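Local coordinates for protein pullulanase (Klebsiella oxytoca, PDB 2YOC) that hydrolyses the alpha-1,6-glucosidic linkages of pullulan and related branched dextrins, as a calcium-containing glycosyl hydrolase exported by a type 2 secretion system, at residues 893-898 / 924-930; 936-940 / 1027-1033. All coordinates share one frame; numbering follows the deposited sequence.

Contact 1: 893-898 / 924-930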
loop_
_atom_site.group_PDB
_atom_site.type_symbol
_atom_site.label_atom_id
_atom_site.label_comp_id
_atom_site.label_asym_id
_atom_site.label_seq_id
_atom_site.Cartn_x
_atom_site.Cartn_y
_atom_site.Cartn_z
ATOM N N LEU B 893 -42.508 27.711 -9.496
ATOM C CA LEU B 893 -42.447 26.473 -8.701
ATOM C C LEU B 893 -43.633 25.522 -8.834
ATOM O O LEU B 893 -44.329 25.263 -7.857
ATOM C CB LEU B 893 -42.116 26.721 -7.205
ATOM C CG LEU B 893 -41.153 27.831 -6.786
ATOM C CD1 LEU B 893 -40.796 27.663 -5.306
ATOM C CD2 LEU B 893 -39.884 27.844 -7.640
ATOM N N GLN B 894 -43.860 25.000 -10.025
ATOM C CA GLN B 894 -44.939 24.042 -10.233
ATOM C C GLN B 894 -44.340 22.665 -10.405
ATOM O O GLN B 894 -44.961 21.676 -10.011
ATOM C CB GLN B 894 -45.807 24.427 -11.448
ATOM C CG GLN B 894 -46.586 25.736 -11.274
ATOM C CD GLN B 894 -47.437 25.746 -10.023
ATOM O OE1 GLN B 894 -47.220 26.554 -9.110
ATOM N NE2 GLN B 894 -48.392 24.814 -9.933
ATOM N N ASP B 895 -43.117 22.613 -10.979
ATOM C CA ASP B 895 -42.345 21.398 -11.271
ATOM C C ASP B 895 -40.855 21.675 -11.573
ATOM O O ASP B 895 -40.474 22.782 -11.962
ATOM C CB ASP B 895 -42.980 20.621 -12.448
ATOM C CG ASP B 895 -42.797 21.298 -13.789
ATOM O OD1 ASP B 895 -43.299 22.435 -13.953
ATOM O OD2 ASP B 895 -42.140 20.697 -14.668
ATOM N N ASN B 896 -40.050 20.614 -11.466
ATOM C CA ASN B 896 -38.613 20.595 -11.687
ATOM C C ASN B 896 -38.252 20.247 -13.143
ATOM O O ASN B 896 -37.069 19.996 -13.425
ATOM C CB ASN B 896 -37.968 19.589 -10.721
ATOM C CG ASN B 896 -38.267 18.131 -11.023
ATOM O OD1 ASN B 896 -39.296 17.773 -11.634
ATOM N ND2 ASN B 896 -37.382 17.255 -10.567
ATOM N N ASN B 897 -39.258 20.217 -14.058
ATOM C CA ASN B 897 -39.061 19.914 -15.480
ATOM C C ASN B 897 -38.655 18.441 -15.716
ATOM O O ASN B 897 -38.031 18.096 -16.728
ATOM C CB ASN B 897 -38.094 20.931 -16.136
ATOM C CG ASN B 897 -38.180 21.021 -17.630
ATOM O OD1 ASN B 897 -39.246 21.254 -18.207
ATOM N ND2 ASN B 897 -37.031 20.906 -18.283
ATOM N N TYR B 898 -39.046 17.568 -14.786
ATOM C CA TYR B 898 -38.742 16.144 -14.903
ATOM C C TYR B 898 -39.770 15.480 -15.797
ATOM O O TYR B 898 -40.913 15.932 -15.826
ATOM C CB TYR B 898 -38.695 15.501 -13.511
ATOM C CG TYR B 898 -38.366 14.022 -13.474
ATOM C CD1 TYR B 898 -37.050 13.575 -13.583
ATOM C CD2 TYR B 898 -39.355 13.074 -13.230
ATOM C CE1 TYR B 898 -36.734 12.218 -13.497
ATOM C CE2 TYR B 898 -39.051 11.715 -13.138
ATOM C CZ TYR B 898 -37.738 11.292 -13.271
ATOM O OH TYR B 898 -37.438 9.953 -13.187
ATOM N N THR B 924 -43.285 13.116 -9.719
ATOM C CA THR B 924 -42.591 14.354 -10.102
ATOM C C THR B 924 -42.825 15.421 -9.020
ATOM O O THR B 924 -43.972 15.595 -8.585
ATOM C CB THR B 924 -43.009 14.794 -11.524
ATOM O OG1 THR B 924 -42.833 13.685 -12.409
ATOM C CG2 THR B 924 -42.211 15.993 -12.054
ATOM N N PRO B 925 -41.756 16.145 -8.581
ATOM C CA PRO B 925 -41.939 17.200 -7.569
ATOM C C PRO B 925 -42.931 18.288 -7.982
ATOM O O PRO B 925 -43.088 18.570 -9.174
ATOM C CB PRO B 925 -40.540 17.804 -7.441
ATOM C CG PRO B 925 -39.622 16.757 -7.903
ATOM C CD PRO B 925 -40.339 16.042 -8.982
ATOM N N GLY B 926 -43.589 18.865 -6.981
ATOM C CA GLY B 926 -44.563 19.941 -7.122
ATOM C C GLY B 926 -44.228 21.114 -6.224
ATOM O O GLY B 926 -43.212 21.088 -5.517
ATOM N N GLU B 927 -45.081 22.154 -6.222
ATOM C CA GLU B 927 -44.854 23.363 -5.418
ATOM C C GLU B 927 -44.316 23.074 -4.021
ATOM O O GLU B 927 -43.414 23.781 -3.564
ATOM C CB GLU B 927 -46.128 24.215 -5.351
ATOM C CG GLU B 927 -45.918 25.643 -4.882
ATOM C CD GLU B 927 -47.171 26.502 -4.884
ATOM O OE1 GLU B 927 -48.024 26.316 -5.787
ATOM O OE2 GLU B 927 -47.300 27.364 -3.983
ATOM N N ALA B 928 -44.851 22.015 -3.361
ATOM C CA ALA B 928 -44.486 21.593 -2.006
ATOM C C ALA B 928 -43.044 21.101 -1.871
ATOM O O ALA B 928 -42.338 21.499 -0.936
ATOM C CB ALA B 928 -45.438 20.524 -1.526
ATOM N N GLU B 929 -42.614 20.251 -2.803
ATOM C CA GLU B 929 -41.284 19.660 -2.804
ATOM C C GLU B 929 -40.221 20.711 -3.124
ATOM O O GLU B 929 -39.194 20.785 -2.428
ATOM C CB GLU B 929 -41.214 18.456 -3.760
ATOM C CG GLU B 929 -42.098 17.265 -3.363
ATOM C CD GLU B 929 -43.612 17.403 -3.480
ATOM O OE1 GLU B 929 -44.125 17.484 -4.619
ATOM O OE2 GLU B 929 -44.290 17.406 -2.430
ATOM N N LEU B 930 -40.489 21.562 -4.139
ATOM C CA LEU B 930 -39.577 22.642 -4.532
ATOM C C LEU B 930 -39.398 23.610 -3.363
ATOM O O LEU B 930 -38.259 23.949 -3.040
ATOM C CB LEU B 930 -40.044 23.353 -5.828
ATOM C CG LEU B 930 -40.436 22.422 -6.983
ATOM C CD1 LEU B 930 -40.993 23.185 -8.119
ATOM C CD2 LEU B 930 -39.264 21.574 -7.470
#
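Leu930 reaches from the first turn of helix 927-945 to the loop 893-898, where its two methyls meet different points. The fork suits this place: CD1 lies along the backbone from Leu893 to Asp895, 3.6 Å from Asp895 N, while CD2 turns to CB of Asn896. Asn896 crosses Pro925 at a slant: chi1 70° sets CG between the backbone N and the carbonyl carbon, which brings the amide against CG and CD of the proline ring, OD1 3.3 Å from Pro925 CD. The same oxygen accepts the amide N-H of Tyr898 from above the carbonyl plane, making an Asx turn, and ND2 bonds to Leu870 O. Gly926, the N-cap of helix 927-945, brings CA within 3.4 Å of Gln894 O (158° at the hydrogen), and Asp895 CA approaches Pro925 O. In the (beta/alpha)8 fold this helix follows the last barrel strand, 860-864, and 893-898 belongs to the long connection leading to it, with Trp827 behind Asn896 and Pro925. Thr924 sets OG1 at the edge of the Tyr898 ring, 3.6 Å from CD2, and its methyl CG2 against Tyr898 CB; the phenol OH bonds to Lys919 O.

Contact 2: 936-940 / 1027-1033; sequences FYQEL and AGENSLA
OE2 of Glu939 takes two hydrogen bonds from the segment 1027-1033, which leaves helix 1022-1027. The backbone amide of Leu1032 points at it almost in a straight line (N to OE2 2.8 Å, 176° at the hydrogen) and uses the syn lone pair; the hydroxyl of Ser1031 donates from above the carboxylate plane, with OG 2.9 Å from OE2. Glutamate has the reach for this task: CG stands anti to the backbone N (chi1 -152°) and the chain runs on extended, which carries the carboxylate across from the helix to Ser1031 and Leu1032. Two donors on one buried oxygen should help to stabilise its negative charge. Ser1031 OG in turn accepts from the amide of Ala1033, 3.0 Å from OG to N, forming an ST turn that holds the hydroxyl in position for Glu939. The other carboxylate oxygen, OE1, lies 3.4 Å from CB of Ala1027, where a small methyl fits.

Beside this polar grip, Leu1032 is laid across Phe936. Its CD2 sits over one face of the ring, 3.7 Å from the centroid, in a CH-pi contact, while the carbonyl O of Asn1030 approaches the ring edge at CE1. The other methyl, CD1, meets CD2 of Leu940 one helical turn further on, the two leucines crossing at about a right angle. Arg845 of helix 840-855 binds the carbonyl O of Leu1032, whose backbone also pairs with Val1051 of strand 1050-1057. Helix 927-945, which follows the last strand of the catalytic (beta/alpha)8 barrel and packs against helices 840-855 and 446-457, is thereby joined to the C-terminal sheet, at the barrel-to-C-terminal-domain interface of a pullulanase of the alpha-amylase family.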
loop_
_atom_site.group_PDB
_atom_site.type_symbol
_atom_site.label_atom_id
_atom_site.label_comp_id
_atom_site.label_asym_id
_atom_site.label_seq_id
_atom_site.Cartn_x
_atom_site.Cartn_y
_atom_site.Cartn_z
ATOM N N PHE B 936 -34.360 23.891 2.549
ATOM C CA PHE B 936 -33.164 23.126 2.891
ATOM C C PHE B 936 -31.914 23.815 2.360
ATOM O O PHE B 936 -30.894 23.832 3.046
ATOM C CB PHE B 936 -33.227 21.708 2.299
ATOM C CG PHE B 936 -34.151 20.706 2.955
ATOM C CD1 PHE B 936 -34.601 20.892 4.263
ATOM C CD2 PHE B 936 -34.515 19.539 2.293
ATOM C CE1 PHE B 936 -35.404 19.930 4.887
ATOM C CE2 PHE B 936 -35.342 18.590 2.909
ATOM C CZ PHE B 936 -35.779 18.791 4.203
ATOM N N TYR B 937 -31.981 24.358 1.136
ATOM C CA TYR B 937 -30.836 24.982 0.500
ATOM C C TYR B 937 -30.429 26.237 1.264
ATOM O O TYR B 937 -29.235 26.447 1.566
ATOM C CB TYR B 937 -31.194 25.314 -0.937
ATOM C CG TYR B 937 -30.023 25.571 -1.861
ATOM C CD1 TYR B 937 -29.524 26.864 -2.048
ATOM C CD2 TYR B 937 -29.502 24.553 -2.655
ATOM C CE1 TYR B 937 -28.502 27.122 -2.965
ATOM C CE2 TYR B 937 -28.487 24.803 -3.580
ATOM C CZ TYR B 937 -28.006 26.092 -3.747
ATOM O OH TYR B 937 -27.029 26.339 -4.684
ATOM N N GLN B 938 -31.441 27.053 1.611
ATOM C CA GLN B 938 -31.255 28.283 2.345
ATOM C C GLN B 938 -30.682 27.983 3.715
ATOM O O GLN B 938 -29.821 28.731 4.179
ATOM C CB GLN B 938 -32.561 29.052 2.416
ATOM C CG GLN B 938 -32.983 29.572 1.050
ATOM C CD GLN B 938 -34.108 30.557 1.108
ATOM O OE1 GLN B 938 -34.341 31.233 2.122
ATOM N NE2 GLN B 938 -34.788 30.710 -0.013
ATOM N N GLU B 939 -31.078 26.835 4.318
ATOM C CA GLU B 939 -30.581 26.366 5.621
ATOM C C GLU B 939 -29.055 26.171 5.560
ATOM O O GLU B 939 -28.329 26.795 6.331
ATOM C CB GLU B 939 -31.267 25.040 5.988
ATOM C CG GLU B 939 -31.403 24.765 7.480
ATOM C CD GLU B 939 -32.310 23.586 7.795
ATOM O OE1 GLU B 939 -33.527 23.683 7.506
ATOM O OE2 GLU B 939 -31.803 22.560 8.308
ATOM N N LEU B 940 -28.589 25.361 4.578
ATOM C CA LEU B 940 -27.203 24.990 4.323
ATOM C C LEU B 940 -26.290 26.183 4.077
ATOM O O LEU B 940 -25.170 26.219 4.602
ATOM C CB LEU B 940 -27.135 24.005 3.142
ATOM C CG LEU B 940 -27.706 22.595 3.329
ATOM C CD1 LEU B 940 -27.528 21.789 2.063
ATOM C CD2 LEU B 940 -27.011 21.841 4.450
ATOM N N ALA B 1027 -35.587 26.657 12.038
ATOM C CA ALA B 1027 -36.190 25.913 10.943
ATOM C C ALA B 1027 -37.268 24.924 11.373
ATOM O O ALA B 1027 -38.240 24.747 10.634
ATOM C CB ALA B 1027 -35.115 25.215 10.144
ATOM N N GLY B 1028 -37.092 24.305 12.546
ATOM C CA GLY B 1028 -38.038 23.349 13.112
ATOM C C GLY B 1028 -38.265 22.075 12.313
ATOM O O GLY B 1028 -37.308 21.340 12.050
ATOM N N GLU B 1029 -39.554 21.785 11.959
ATOM C CA GLU B 1029 -39.994 20.597 11.191
ATOM C C GLU B 1029 -39.443 20.595 9.753
ATOM O O GLU B 1029 -39.346 19.540 9.116
ATOM C CB GLU B 1029 -41.531 20.532 11.126
ATOM C CG GLU B 1029 -42.239 20.121 12.409
ATOM C CD GLU B 1029 -43.749 20.308 12.393
ATOM O OE1 GLU B 1029 -44.365 20.133 11.316
ATOM O OE2 GLU B 1029 -44.320 20.623 13.465
ATOM N N ASN B 1030 -39.105 21.796 9.250
ATOM C CA ASN B 1030 -38.558 22.029 7.911
ATOM C C ASN B 1030 -37.016 21.970 7.890
ATOM O O ASN B 1030 -36.398 22.168 6.839
ATOM C CB ASN B 1030 -39.095 23.359 7.370
ATOM C CG ASN B 1030 -40.605 23.380 7.320
ATOM O OD1 ASN B 1030 -41.285 23.404 8.358
ATOM N ND2 ASN B 1030 -41.160 23.303 6.118
ATOM N N SER B 1031 -36.407 21.693 9.060
ATOM C CA SER B 1031 -34.965 21.552 9.196
ATOM C C SER B 1031 -34.512 20.197 8.731
ATOM O O SER B 1031 -35.244 19.204 8.798
ATOM C CB SER B 1031 -34.515 21.760 10.636
ATOM O OG SER B 1031 -33.105 21.692 10.741
ATOM N N LEU B 1032 -33.273 20.163 8.292
ATOM C CA LEU B 1032 -32.596 18.966 7.854
ATOM C C LEU B 1032 -32.186 18.206 9.093
ATOM O O LEU B 1032 -31.857 17.026 9.009
ATOM C CB LEU B 1032 -31.353 19.357 7.056
ATOM C CG LEU B 1032 -31.597 19.907 5.683
ATOM C CD1 LEU B 1032 -30.624 20.982 5.359
ATOM C CD2 LEU B 1032 -31.553 18.831 4.671
ATOM N N ALA B 1033 -32.184 18.897 10.235
ATOM C CA ALA B 1033 -31.849 18.329 11.534
ATOM C C ALA B 1033 -33.117 17.927 12.286
ATOM O O ALA B 1033 -33.012 17.438 13.412
ATOM C CB ALA B 1033 -31.040 19.322 12.357
#

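Contacts 1 and 2 use successive parts of helix 927-945, the first its N-terminal start and the second its middle; their centres lie 18 Å apart and their nearest atoms about 7 Å, without touching. Contact 1 is partly buried and joins segments close in sequence, whereas contact 2 is buried and brings together segments separated by 86 residues, including strands of the C-terminal sheet. At 893-898 / 924-930 methyl groups, a proline ring and backbone CH...O approaches do the work. At 936-940 / 1027-1033 a carboxylate shut away from solvent at the domain boundary is met by an amide and a hydroxyl, beside apolar packing. Helix 840-855 borders both.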